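Local coordinates for protein putative thiosulfate sulfurtransferase YNJE (Escherichia coli, PDB 2WLR) that catalyses the transfer of sulfur from thiosulfate to cyanide, yielding thiocyanate and sulfite, as a monomeric periplasmic enzyme of the rhodanese family, at residues G43-A48 / S104-A109; D57-E62 / H334-T339; A66-H71 / Q96-T101; V79-N84 / D89-R94. All coordinates share one frame; numbering follows the deposited sequence.

Contact 1: G43-A48 / S104-A109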
loop_
_atom_site.group_PDB
_atom_site.type_symbol
_atom_site.label_atom_id
_atom_site.label_comp_id
_atom_site.label_asym_id
_atom_site.label_seq_id
_atom_site.Cartn_x
_atom_site.Cartn_y
_atom_site.Cartn_z
ATOM N N GLY A 43 -13.873 -5.992 8.887
ATOM C CA GLY A 43 -12.744 -6.901 8.853
ATOM C C GLY A 43 -13.077 -8.310 8.412
ATOM O O GLY A 43 -14.155 -8.590 7.925
ATOM N N HIS A 44 -12.113 -9.212 8.674
ATOM C CA HIS A 44 -12.162 -10.608 8.253
ATOM C C HIS A 44 -12.080 -11.543 9.428
ATOM O O HIS A 44 -11.703 -11.171 10.520
ATOM C CB HIS A 44 -11.028 -10.930 7.254
ATOM C CG HIS A 44 -9.666 -10.460 7.684
ATOM N ND1 HIS A 44 -8.759 -11.224 8.395
ATOM C CD2 HIS A 44 -9.038 -9.300 7.426
ATOM C CE1 HIS A 44 -7.637 -10.523 8.533
ATOM N NE2 HIS A 44 -7.801 -9.346 7.977
ATOM N N GLU A 45 -12.462 -12.780 9.196
ATOM C CA GLU A 45 -12.359 -13.745 10.259
ATOM C C GLU A 45 -10.909 -14.051 10.582
ATOM O O GLU A 45 -10.031 -13.922 9.750
ATOM C CB GLU A 45 -13.132 -15.003 9.919
ATOM C CG GLU A 45 -14.637 -14.780 9.733
ATOM C CD GLU A 45 -15.397 -14.582 11.001
ATOM O OE1 GLU A 45 -14.786 -14.560 12.083
ATOM O OE2 GLU A 45 -16.633 -14.491 10.908
ATOM N N LEU A 46 -10.665 -14.443 11.825
ATOM C CA LEU A 46 -9.322 -14.724 12.296
ATOM C C LEU A 46 -8.536 -15.652 11.377
ATOM O O LEU A 46 -8.983 -16.746 11.029
ATOM C CB LEU A 46 -9.373 -15.290 13.729
ATOM C CG LEU A 46 -8.044 -15.619 14.394
ATOM C CD1 LEU A 46 -7.217 -14.359 14.653
ATOM C CD2 LEU A 46 -8.340 -16.341 15.719
ATOM N N ALA A 47 -7.368 -15.162 10.990
ATOM C CA ALA A 47 -6.427 -15.891 10.161
ATOM C C ALA A 47 -6.920 -16.129 8.731
ATOM O O ALA A 47 -6.274 -16.855 7.977
ATOM C CB ALA A 47 -5.997 -17.212 10.843
ATOM N N ALA A 48 -8.021 -15.469 8.332
ATOM C CA ALA A 48 -8.569 -15.695 6.993
ATOM C C ALA A 48 -7.596 -15.196 5.944
ATOM O O ALA A 48 -6.872 -14.225 6.132
ATOM C CB ALA A 48 -9.867 -14.941 6.773
ATOM N N SER A 104 -15.746 -25.936 1.912
ATOM C CA SER A 104 -17.045 -25.712 2.559
ATOM C C SER A 104 -17.378 -24.220 2.593
ATOM O O SER A 104 -16.551 -23.392 2.203
ATOM C CB SER A 104 -16.973 -26.180 4.006
ATOM O OG SER A 104 -16.673 -27.560 4.099
ATOM N N ILE A 105 -18.578 -23.902 3.052
ATOM C CA ILE A 105 -18.931 -22.532 3.426
ATOM C C ILE A 105 -18.667 -22.343 4.923
ATOM O O ILE A 105 -18.819 -23.285 5.724
ATOM C CB ILE A 105 -20.396 -22.243 3.094
ATOM C CG1 ILE A 105 -20.691 -20.762 3.162
ATOM C CG2 ILE A 105 -21.329 -22.982 4.044
ATOM C CD1 ILE A 105 -21.893 -20.384 2.360
ATOM N N LEU A 106 -18.212 -21.150 5.302
ATOM C CA LEU A 106 -18.048 -20.797 6.705
ATOM C C LEU A 106 -19.410 -20.299 7.162
ATOM O O LEU A 106 -19.827 -19.191 6.791
ATOM C CB LEU A 106 -16.936 -19.760 6.902
ATOM C CG LEU A 106 -16.650 -19.371 8.353
ATOM C CD1 LEU A 106 -16.169 -20.520 9.161
ATOM C CD2 LEU A 106 -15.604 -18.241 8.371
ATOM N N SER A 107 -20.139 -21.147 7.898
ATOM C CA SER A 107 -21.574 -20.939 8.101
ATOM C C SER A 107 -21.898 -19.712 8.919
ATOM O O SER A 107 -22.876 -19.030 8.620
ATOM C CB SER A 107 -22.255 -22.159 8.740
ATOM O OG SER A 107 -21.613 -22.546 9.920
ATOM N N ASP A 108 -21.048 -19.399 9.890
ATOM C CA ASP A 108 -21.278 -18.264 10.787
ATOM C C ASP A 108 -20.428 -17.036 10.431
ATOM O O ASP A 108 -20.290 -16.131 11.235
ATOM C CB ASP A 108 -21.127 -18.658 12.285
ATOM C CG ASP A 108 -19.705 -19.047 12.684
ATOM O OD1 ASP A 108 -18.875 -19.348 11.787
ATOM O OD2 ASP A 108 -19.403 -19.021 13.902
ATOM N N ALA A 109 -19.879 -17.003 9.215
ATOM C CA ALA A 109 -19.026 -15.901 8.790
ATOM C C ALA A 109 -19.682 -14.545 8.932
ATOM O O ALA A 109 -20.797 -14.362 8.476
ATOM C CB ALA A 109 -18.603 -16.082 7.347
#
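Glu45 lays its aliphatic part askew against Leu106, with CG of the glutamate 3.8 Å from CD2 of the leucine. CG lies beside the backbone N of Glu45 (chi1 -62°), and a second bend at chi2 (-75°) carries the carboxylate past the leucine toward the far end of the turn 106-109. There OE2 comes 3.5 Å from Ala109 CA and accepts a hydrogen bond from Leu110 N, while OE1 forms a salt bridge with Arg115 NE. The same guanidinium also holds Asp108 through OD2, which probably offsets the two nearby carboxylates, Glu45 OE2 and Asp108 OD1 being 5.4 Å apart. At the main chain, Glu45 O is gripped from opposite faces of its plane: Ala48 N closes the type II turn 45-48 at 2.9 Å, and His44 ND1, nearly in its own ring plane, bonds to it at 3.3 Å. The partner turn, 106-109, is type I, with Ala109 N bound to Leu106 O at 3.3 Å. Tyr82 of the inner strand 79-82 touches both His44 and Ala109. Two loop turns thus meet beside a small parallel sheet whose outermost strands are 49-50 and 103-105, as befits the alpha/beta fold of a rhodanese domain.

Contact 2: D57-E62 / H334-T339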
loop_
_atom_site.group_PDB
_atom_site.type_symbol
_atom_site.label_atom_id
_atom_site.label_comp_id
_atom_site.label_asym_id
_atom_site.label_seq_id
_atom_site.Cartn_x
_atom_site.Cartn_y
_atom_site.Cartn_z
ATOM N N ASP A 57 -10.184 -13.590 -12.894
ATOM C CA ASP A 57 -9.977 -13.394 -14.346
ATOM C C ASP A 57 -8.604 -12.818 -14.659
ATOM O O ASP A 57 -8.232 -12.692 -15.836
ATOM C CB ASP A 57 -11.098 -12.518 -14.948
ATOM C CG ASP A 57 -11.084 -11.077 -14.461
ATOM O OD1 ASP A 57 -10.300 -10.711 -13.566
ATOM O OD2 ASP A 57 -11.900 -10.273 -14.990
ATOM N N LYS A 58 -7.845 -12.464 -13.621
ATOM C CA LYS A 58 -6.475 -11.991 -13.777
ATOM C C LYS A 58 -5.471 -12.895 -13.085
ATOM O O LYS A 58 -4.324 -12.493 -12.837
ATOM C CB LYS A 58 -6.322 -10.571 -13.233
ATOM C CG LYS A 58 -7.101 -9.541 -14.051
ATOM C CD LYS A 58 -7.107 -8.164 -13.395
ATOM C CE LYS A 58 -7.869 -8.125 -12.063
ATOM N NZ LYS A 58 -9.336 -8.331 -12.209
HETATM N N MSE A 59 -5.895 -14.094 -12.730
HETATM C CA MSE A 59 -5.007 -15.075 -12.140
HETATM C C MSE A 59 -5.000 -16.322 -12.982
HETATM O O MSE A 59 -6.024 -16.996 -13.114
HETATM C CB MSE A 59 -5.493 -15.471 -10.755
HETATM C CG MSE A 59 -5.335 -14.395 -9.708
HETATM SE SE MSE A 59 -6.007 -14.826 -7.950
HETATM C CE MSE A 59 -4.722 -16.002 -7.323
ATOM N N SER A 60 -3.816 -16.653 -13.479
ATOM C CA SER A 60 -3.620 -17.844 -14.269
ATOM C C SER A 60 -3.598 -19.058 -13.359
ATOM O O SER A 60 -3.588 -18.923 -12.125
ATOM C CB SER A 60 -2.287 -17.731 -14.972
ATOM O OG SER A 60 -1.221 -17.782 -14.032
ATOM N N THR A 61 -3.585 -20.246 -13.952
ATOM C CA THR A 61 -3.367 -21.480 -13.180
ATOM C C THR A 61 -2.101 -21.418 -12.331
ATOM O O THR A 61 -2.127 -21.728 -11.131
ATOM C CB THR A 61 -3.290 -22.671 -14.141
ATOM O OG1 THR A 61 -4.539 -22.782 -14.808
ATOM C CG2 THR A 61 -2.972 -23.999 -13.421
ATOM N N GLU A 62 -0.985 -21.009 -12.928
ATOM C CA GLU A 62 0.284 -20.904 -12.211
ATOM C C GLU A 62 0.179 -19.916 -11.080
ATOM O O GLU A 62 0.678 -20.176 -10.008
ATOM C CB GLU A 62 1.473 -20.522 -13.123
ATOM C CG GLU A 62 2.556 -19.558 -12.511
ATOM C CD GLU A 62 3.737 -20.228 -11.778
ATOM O OE1 GLU A 62 4.086 -21.379 -12.123
ATOM O OE2 GLU A 62 4.359 -19.587 -10.869
ATOM N N HIS A 334 1.320 -6.039 -4.498
ATOM C CA HIS A 334 0.013 -5.794 -5.130
ATOM C C HIS A 334 -0.724 -7.086 -5.393
ATOM O O HIS A 334 -0.117 -8.104 -5.706
ATOM C CB HIS A 334 0.159 -5.109 -6.473
ATOM C CG HIS A 334 0.784 -3.753 -6.427
ATOM N ND1 HIS A 334 1.342 -3.170 -7.537
ATOM C CD2 HIS A 334 0.931 -2.873 -5.416
ATOM C CE1 HIS A 334 1.842 -1.990 -7.202
ATOM N NE2 HIS A 334 1.587 -1.774 -5.923
ATOM N N ASN A 335 -2.042 -7.041 -5.187
ATOM C CA ASN A 335 -2.986 -8.037 -5.669
ATOM C C ASN A 335 -3.133 -7.946 -7.184
ATOM O O ASN A 335 -2.638 -7.000 -7.807
ATOM C CB ASN A 335 -4.357 -7.820 -4.991
ATOM C CG ASN A 335 -4.341 -8.077 -3.504
ATOM O OD1 ASN A 335 -4.898 -7.298 -2.725
ATOM N ND2 ASN A 335 -3.695 -9.124 -3.098
ATOM N N PRO A 336 -3.891 -8.879 -7.786
ATOM C CA PRO A 336 -4.032 -8.838 -9.235
ATOM C C PRO A 336 -4.752 -7.607 -9.759
ATOM O O PRO A 336 -4.641 -7.314 -10.938
ATOM C CB PRO A 336 -4.836 -10.095 -9.525
ATOM C CG PRO A 336 -4.381 -11.058 -8.480
ATOM C CD PRO A 336 -4.306 -10.186 -7.247
ATOM N N ASP A 337 -5.488 -6.895 -8.898
ATOM C CA ASP A 337 -6.167 -5.654 -9.273
ATOM C C ASP A 337 -5.403 -4.395 -8.856
ATOM O O ASP A 337 -5.940 -3.283 -8.956
ATOM C CB ASP A 337 -7.587 -5.628 -8.680
ATOM C CG ASP A 337 -7.596 -5.635 -7.159
ATOM O OD1 ASP A 337 -6.488 -5.624 -6.563
ATOM O OD2 ASP A 337 -8.717 -5.611 -6.602
ATOM N N GLY A 338 -4.173 -4.557 -8.376
ATOM C CA GLY A 338 -3.326 -3.434 -8.071
ATOM C C GLY A 338 -3.404 -2.914 -6.642
ATOM O O GLY A 338 -2.629 -2.068 -6.262
ATOM N N THR A 339 -4.328 -3.467 -5.866
ATOM C CA THR A 339 -4.505 -3.087 -4.474
ATOM C C THR A 339 -3.452 -3.703 -3.575
ATOM O O THR A 339 -2.785 -4.640 -3.964
ATOM C CB THR A 339 -5.926 -3.482 -3.988
ATOM O OG1 THR A 339 -6.112 -4.904 -4.075
ATOM C CG2 THR A 339 -6.990 -2.731 -4.785
#
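The puckered ring of Pro336 meets the segment 57-62 with its CB and CG atoms, one turned to each of two neighbouring side chains, Lys58 and Met59. Beside it, the flat carboxylate of Asp337 is occupied within its own loop: Thr339 OG1 donates to the syn lone pair of OD1 at 2.6 Å, and Thr339 N reaches the same oxygen from above the carboxylate plane, 43° out of it, forming an Asx turn. These two bonds, with a weak one from Trp55 NE1 to OD2, help to fix the rotation of the carboxylate. On one face of the His334 ring lies Gly338 O, displaced toward the rim.

Pro336 CG packs against Met59, a selenomethionine here, lying 3.7 Å from its CG and 4.1 Å from its SE, the two side chains set at a slant. Pro336 CB faces Lys58 CB at 4.0 Å. The lysine chain starts out nearly straight, then bends at chi3 and chi4 (-66° and -67°), so that CE rests 3.5 Å from Pro336 O while NZ curls back to Asp57. That salt bridge, 2.9 Å from Lys58 NZ to Asp57 OD1, uses the syn lone pair of the aspartate, and Ser54 O is a further acceptor for NZ.

Pro336 occupies the type I turn 335-338, at whose close Gly338 N bonds to Asn335 O at 2.9 Å. This turn belongs to the third rhodanese region, in the loop between strand 319-320 and helix 343-351; it rests on the loop of the first region just before helix 61-70, where Met59 also touches Leu64 and Trp67.

Contact 3: A66-H71 / Q96-T101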
loop_
_atom_site.group_PDB
_atom_site.type_symbol
_atom_site.label_atom_id
_atom_site.label_comp_id
_atom_site.label_asym_id
_atom_site.label_seq_id
_atom_site.Cartn_x
_atom_site.Cartn_y
_atom_site.Cartn_z
ATOM N N ALA A 66 0.585 -20.863 -7.241
ATOM C CA ALA A 66 1.558 -20.132 -6.438
ATOM C C ALA A 66 0.925 -19.566 -5.159
ATOM O O ALA A 66 1.486 -19.643 -4.066
ATOM C CB ALA A 66 2.203 -19.056 -7.264
ATOM N N TRP A 67 -0.268 -19.009 -5.298
ATOM C CA TRP A 67 -0.954 -18.421 -4.159
ATOM C C TRP A 67 -1.319 -19.493 -3.149
ATOM O O TRP A 67 -1.141 -19.341 -1.934
ATOM C CB TRP A 67 -2.208 -17.697 -4.674
ATOM C CG TRP A 67 -2.984 -16.959 -3.630
ATOM C CD1 TRP A 67 -2.871 -15.627 -3.332
ATOM C CD2 TRP A 67 -4.012 -17.482 -2.813
ATOM N NE1 TRP A 67 -3.746 -15.316 -2.324
ATOM C CE2 TRP A 67 -4.474 -16.417 -1.997
ATOM C CE3 TRP A 67 -4.591 -18.744 -2.652
ATOM C CZ2 TRP A 67 -5.456 -16.590 -1.023
ATOM C CZ3 TRP A 67 -5.590 -18.916 -1.704
ATOM C CH2 TRP A 67 -6.018 -17.821 -0.892
ATOM N N ILE A 68 -1.825 -20.615 -3.624
ATOM C CA ILE A 68 -2.158 -21.733 -2.747
ATOM C C ILE A 68 -0.910 -22.187 -1.974
ATOM O O ILE A 68 -0.971 -22.329 -0.749
ATOM C CB ILE A 68 -2.796 -22.884 -3.553
ATOM C CG1 ILE A 68 -4.207 -22.472 -4.051
ATOM C CG2 ILE A 68 -2.867 -24.175 -2.714
ATOM C CD1 ILE A 68 -4.806 -23.420 -5.089
ATOM N N LYS A 69 0.216 -22.331 -2.679
ATOM C CA LYS A 69 1.486 -22.746 -2.051
ATOM C C LYS A 69 2.027 -21.730 -1.052
ATOM O O LYS A 69 2.548 -22.102 0.023
ATOM C CB LYS A 69 2.534 -22.934 -3.143
ATOM C CG LYS A 69 2.466 -24.261 -3.798
ATOM C CD LYS A 69 3.644 -25.113 -3.395
ATOM C CE LYS A 69 4.886 -24.673 -4.143
ATOM N NZ LYS A 69 6.144 -25.126 -3.494
ATOM N N GLN A 70 1.970 -20.469 -1.430
ATOM C CA GLN A 70 2.496 -19.365 -0.604
ATOM C C GLN A 70 1.730 -19.262 0.722
ATOM O O GLN A 70 2.282 -18.766 1.703
ATOM C CB GLN A 70 2.424 -18.035 -1.350
ATOM C CG GLN A 70 3.513 -17.817 -2.386
ATOM C CD GLN A 70 3.141 -16.846 -3.472
ATOM O OE1 GLN A 70 2.194 -16.051 -3.332
ATOM N NE2 GLN A 70 3.896 -16.890 -4.580
ATOM N N HIS A 71 0.475 -19.712 0.738
ATOM C CA HIS A 71 -0.376 -19.633 1.931
ATOM C C HIS A 71 -0.531 -20.963 2.659
ATOM O O HIS A 71 -1.377 -21.093 3.523
ATOM C CB HIS A 71 -1.744 -19.057 1.560
ATOM C CG HIS A 71 -1.670 -17.673 1.002
ATOM N ND1 HIS A 71 -1.696 -16.541 1.788
ATOM C CD2 HIS A 71 -1.517 -17.239 -0.266
ATOM C CE1 HIS A 71 -1.584 -15.478 1.011
ATOM N NE2 HIS A 71 -1.460 -15.874 -0.236
ATOM N N GLN A 96 -11.451 -25.898 -6.671
ATOM C CA GLN A 96 -11.663 -27.313 -7.036
ATOM C C GLN A 96 -10.762 -27.715 -8.199
ATOM O O GLN A 96 -10.086 -28.736 -8.135
ATOM C CB GLN A 96 -13.124 -27.571 -7.414
ATOM C CG GLN A 96 -14.090 -27.537 -6.239
ATOM C CD GLN A 96 -15.548 -27.615 -6.665
ATOM O OE1 GLN A 96 -15.901 -27.325 -7.811
ATOM N NE2 GLN A 96 -16.406 -27.975 -5.733
ATOM N N LYS A 97 -10.720 -26.887 -9.228
ATOM C CA LYS A 97 -9.887 -27.167 -10.403
ATOM C C LYS A 97 -8.398 -27.100 -10.052
ATOM O O LYS A 97 -7.577 -27.751 -10.709
ATOM C CB LYS A 97 -10.252 -26.229 -11.546
ATOM C CG LYS A 97 -11.606 -26.536 -12.154
ATOM C CD LYS A 97 -12.122 -25.366 -12.978
ATOM C CE LYS A 97 -13.551 -25.556 -13.479
ATOM N NZ LYS A 97 -14.022 -24.359 -14.266
ATOM N N ALA A 98 -8.051 -26.343 -9.006
ATOM C CA ALA A 98 -6.675 -26.286 -8.498
ATOM C C ALA A 98 -6.285 -27.500 -7.651
ATOM O O ALA A 98 -5.139 -27.643 -7.294
ATOM C CB ALA A 98 -6.460 -24.989 -7.683
ATOM N N GLY A 99 -7.244 -28.341 -7.281
ATOM C CA GLY A 99 -6.935 -29.558 -6.553
ATOM C C GLY A 99 -7.362 -29.638 -5.095
ATOM O O GLY A 99 -7.149 -30.672 -4.451
ATOM N N LEU A 100 -7.953 -28.579 -4.543
ATOM C CA LEU A 100 -8.323 -28.611 -3.124
ATOM C C LEU A 100 -9.523 -29.505 -2.973
ATOM O O LEU A 100 -10.480 -29.359 -3.734
ATOM C CB LEU A 100 -8.645 -27.217 -2.589
ATOM C CG LEU A 100 -7.420 -26.348 -2.391
ATOM C CD1 LEU A 100 -6.895 -25.930 -3.715
ATOM C CD2 LEU A 100 -7.713 -25.107 -1.515
ATOM N N THR A 101 -9.479 -30.417 -1.997
ATOM C CA THR A 101 -10.502 -31.479 -1.891
ATOM C C THR A 101 -11.553 -31.295 -0.800
ATOM O O THR A 101 -12.508 -32.065 -0.729
ATOM C CB THR A 101 -9.830 -32.865 -1.709
ATOM O OG1 THR A 101 -9.140 -32.896 -0.472
ATOM C CG2 THR A 101 -8.821 -33.130 -2.834
#
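Between segments 66-71 and 96-101, in the alpha/beta fold of the first rhodanese region, the backbones come nearest at Ile68 and Ala98, whose CA atoms are 8.6 Å apart. Both segments include a helix terminus. His71 is the first residue to leave the helical conformation in one; in the other a Schellman motif ends the helix at Gly99, whose positive phi (110°) lets the chain turn back, and Gly99 N bonds to Gln96 O at 3.0 Å. The reversal at Gly99 places Leu100 beside Ala98 on the side that faces Ile68. Beyond it, Thr101 is tied to the loop between the helix 61-70 and strand 79-82, pairing with Thr75 through the backbone and with Asp76 through OG1.

The side-chain contact is purely apolar and is carried by one methyl group. Ile68 sends CG1 beside its backbone N and extends the chain from there (chi2 168°), so its CD1 stands well out from the helix and enters the angle between Ala98 and Leu100. Leu100 and Ile68 run past one another in opposite senses, meeting at their CD1 atoms, 3.5 Å apart. Ile68 also leans on Leu73, which follows the same helix. At the alanine, Ile68 CD1 lies 3.5 Å from Ala98 CB, closer than carbon atoms usually pack.

Contact 4: V79-N84 / D89-R94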
loop_
_atom_site.group_PDB
_atom_site.type_symbol
_atom_site.label_atom_id
_atom_site.label_comp_id
_atom_site.label_asym_id
_atom_site.label_seq_id
_atom_site.Cartn_x
_atom_site.Cartn_y
_atom_site.Cartn_z
ATOM N N VAL A 79 -11.095 -25.974 3.817
ATOM C CA VAL A 79 -11.147 -24.525 3.589
ATOM C C VAL A 79 -12.601 -24.105 3.627
ATOM O O VAL A 79 -13.473 -24.810 3.127
ATOM C CB VAL A 79 -10.404 -24.061 2.289
ATOM C CG1 VAL A 79 -8.988 -24.606 2.314
ATOM C CG2 VAL A 79 -11.137 -24.485 1.028
ATOM N N ALA A 80 -12.892 -22.999 4.317
ATOM C CA ALA A 80 -14.264 -22.517 4.449
ATOM C C ALA A 80 -14.343 -21.122 3.857
ATOM O O ALA A 80 -13.638 -20.210 4.309
ATOM C CB ALA A 80 -14.686 -22.487 5.883
ATOM N N LEU A 81 -15.177 -20.968 2.841
ATOM C CA LEU A 81 -15.327 -19.720 2.100
ATOM C C LEU A 81 -16.434 -18.872 2.663
ATOM O O LEU A 81 -17.425 -19.375 3.210
ATOM C CB LEU A 81 -15.660 -19.999 0.640
ATOM C CG LEU A 81 -14.794 -21.005 -0.113
ATOM C CD1 LEU A 81 -15.151 -21.042 -1.576
ATOM C CD2 LEU A 81 -13.342 -20.748 0.059
ATOM N N TYR A 82 -16.270 -17.560 2.546
ATOM C CA TYR A 82 -17.369 -16.655 2.811
ATOM C C TYR A 82 -17.370 -15.438 1.932
ATOM O O TYR A 82 -16.401 -15.149 1.207
ATOM C CB TYR A 82 -17.452 -16.307 4.299
ATOM C CG TYR A 82 -16.294 -15.465 4.806
ATOM C CD1 TYR A 82 -15.149 -16.053 5.311
ATOM C CD2 TYR A 82 -16.391 -14.096 4.864
ATOM C CE1 TYR A 82 -14.087 -15.286 5.800
ATOM C CE2 TYR A 82 -15.346 -13.323 5.334
ATOM C CZ TYR A 82 -14.201 -13.911 5.831
ATOM O OH TYR A 82 -13.199 -13.086 6.291
ATOM N N GLY A 83 -18.491 -14.749 1.949
ATOM C CA GLY A 83 -18.752 -13.635 1.081
ATOM C C GLY A 83 -20.082 -13.776 0.391
ATOM O O GLY A 83 -20.934 -14.537 0.844
ATOM N N ASN A 84 -20.272 -13.036 -0.693
ATOM C CA ASN A 84 -21.526 -13.214 -1.426
ATOM C C ASN A 84 -21.576 -14.535 -2.174
ATOM O O ASN A 84 -20.540 -15.124 -2.488
ATOM C CB ASN A 84 -21.883 -12.033 -2.286
ATOM C CG ASN A 84 -20.994 -11.870 -3.454
ATOM O OD1 ASN A 84 -21.029 -12.680 -4.402
ATOM N ND2 ASN A 84 -20.218 -10.803 -3.452
ATOM N N ASP A 89 -19.140 -19.099 -5.012
ATOM C CA ASP A 89 -19.225 -20.142 -6.043
ATOM C C ASP A 89 -18.059 -20.050 -7.033
ATOM O O ASP A 89 -17.479 -21.070 -7.431
ATOM C CB ASP A 89 -20.556 -20.012 -6.797
ATOM C CG ASP A 89 -20.746 -21.100 -7.835
ATOM O OD1 ASP A 89 -21.040 -22.238 -7.432
ATOM O OD2 ASP A 89 -20.579 -20.797 -9.029
ATOM N N ALA A 90 -17.722 -18.839 -7.449
ATOM C CA ALA A 90 -16.639 -18.616 -8.414
ATOM C C ALA A 90 -15.307 -19.100 -7.856
ATOM O O ALA A 90 -14.517 -19.790 -8.515
ATOM C CB ALA A 90 -16.540 -17.142 -8.763
ATOM N N VAL A 91 -15.019 -18.708 -6.623
ATOM C CA VAL A 91 -13.797 -19.140 -5.949
ATOM C C VAL A 91 -13.794 -20.660 -5.725
ATOM O O VAL A 91 -12.783 -21.313 -5.954
ATOM C CB VAL A 91 -13.587 -18.350 -4.621
ATOM C CG1 VAL A 91 -12.453 -18.939 -3.810
ATOM C CG2 VAL A 91 -13.356 -16.876 -4.955
ATOM N N LYS A 92 -14.929 -21.213 -5.287
ATOM C CA LYS A 92 -15.038 -22.665 -5.077
ATOM C C LYS A 92 -14.612 -23.401 -6.354
ATOM O O LYS A 92 -13.832 -24.341 -6.306
ATOM C CB LYS A 92 -16.458 -23.061 -4.704
ATOM C CG LYS A 92 -16.687 -24.567 -4.626
ATOM C CD LYS A 92 -18.138 -24.955 -4.915
ATOM C CE LYS A 92 -18.450 -24.835 -6.417
ATOM N NZ LYS A 92 -19.841 -25.256 -6.752
ATOM N N THR A 93 -15.085 -22.919 -7.484
ATOM C CA THR A 93 -14.874 -23.618 -8.752
ATOM C C THR A 93 -13.399 -23.592 -9.133
ATOM O O THR A 93 -12.834 -24.632 -9.493
ATOM C CB THR A 93 -15.775 -23.017 -9.820
ATOM O OG1 THR A 93 -17.140 -23.224 -9.430
ATOM C CG2 THR A 93 -15.551 -23.668 -11.183
ATOM N N ARG A 94 -12.742 -22.440 -9.009
ATOM C CA ARG A 94 -11.316 -22.335 -9.269
ATOM C C ARG A 94 -10.492 -23.179 -8.295
ATOM O O ARG A 94 -9.506 -23.817 -8.691
ATOM C CB ARG A 94 -10.818 -20.878 -9.282
ATOM C CG ARG A 94 -11.156 -20.097 -10.563
ATOM C CD ARG A 94 -10.412 -20.581 -11.805
ATOM N NE ARG A 94 -8.981 -20.414 -11.709
ATOM C CZ ARG A 94 -8.298 -19.306 -11.968
ATOM N NH1 ARG A 94 -8.903 -18.182 -12.318
ATOM N NH2 ARG A 94 -6.978 -19.333 -11.858
#
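Leu81, the third residue of strand 79-82, carries the contact with segment 89-94. Two residues earlier, Val79 anchors the start of the strand in the sheet, sharing backbone hydrogen bonds with His102 and Ser104 and packing on Ile103. Ala80 pairs through its backbone with Lys21 and Ile23 on the adjoining strand 21-24. At Leu81 the side chain turns to the helix: CG sits beside the backbone N (chi1 -49°), and CD1 rests against the helix backbone, 3.7 Å from Lys92 N and 3.9 Å from Lys92 CB. The same methyl lies 4.1 Å from CG1 of Val91, the branch that stands anti to that valine's N. Strand, helix and the following strand 103-105 form a beta-alpha-beta unit of the rhodanese fold, and Leu81 also packs on Ile103 of strand 103-105, which touches Lys92 as well.

Tyr82, next along the strand, uses OH to accept from Glu45 N. After Gly83, Asn84 takes the N-cap position of helix 85-97, its OD1 accepting from Asp87 N. Within that helix, Lys92 leads its amino group off toward the surface, where NZ bonds to Ala4 O and makes a weak, 3.3 Å salt bridge to Asp89 OD1. Asp89 O is doubly held, by Thr93 N and by Thr93 OG1, each at 3.0 Å and from opposite faces of the carbonyl.

Contact 4 is the buried one of the four, a strand leucine packed on a helix; contacts 1, 2 and 3 are partly buried. Contacts 3 and 4 share helix 85-97, and Leu100 CD2 of contact 3 packs against Val79 CG1 of contact 4. Contact 1 is tied to contact 4 through the sheet, where Leu106 N bonds to Leu81 O, and differs from it in adding a carboxylate set among polar partners. Contact 2 alone reaches from the first rhodanese region to the third; carbon atoms and a carbonyl pack across it, while its salt bridge and Asx turn lie within the separate loops. It shares helix 61-70 with contact 3, and Arg94 NH2 of contact 4 bonds to its Met59 O.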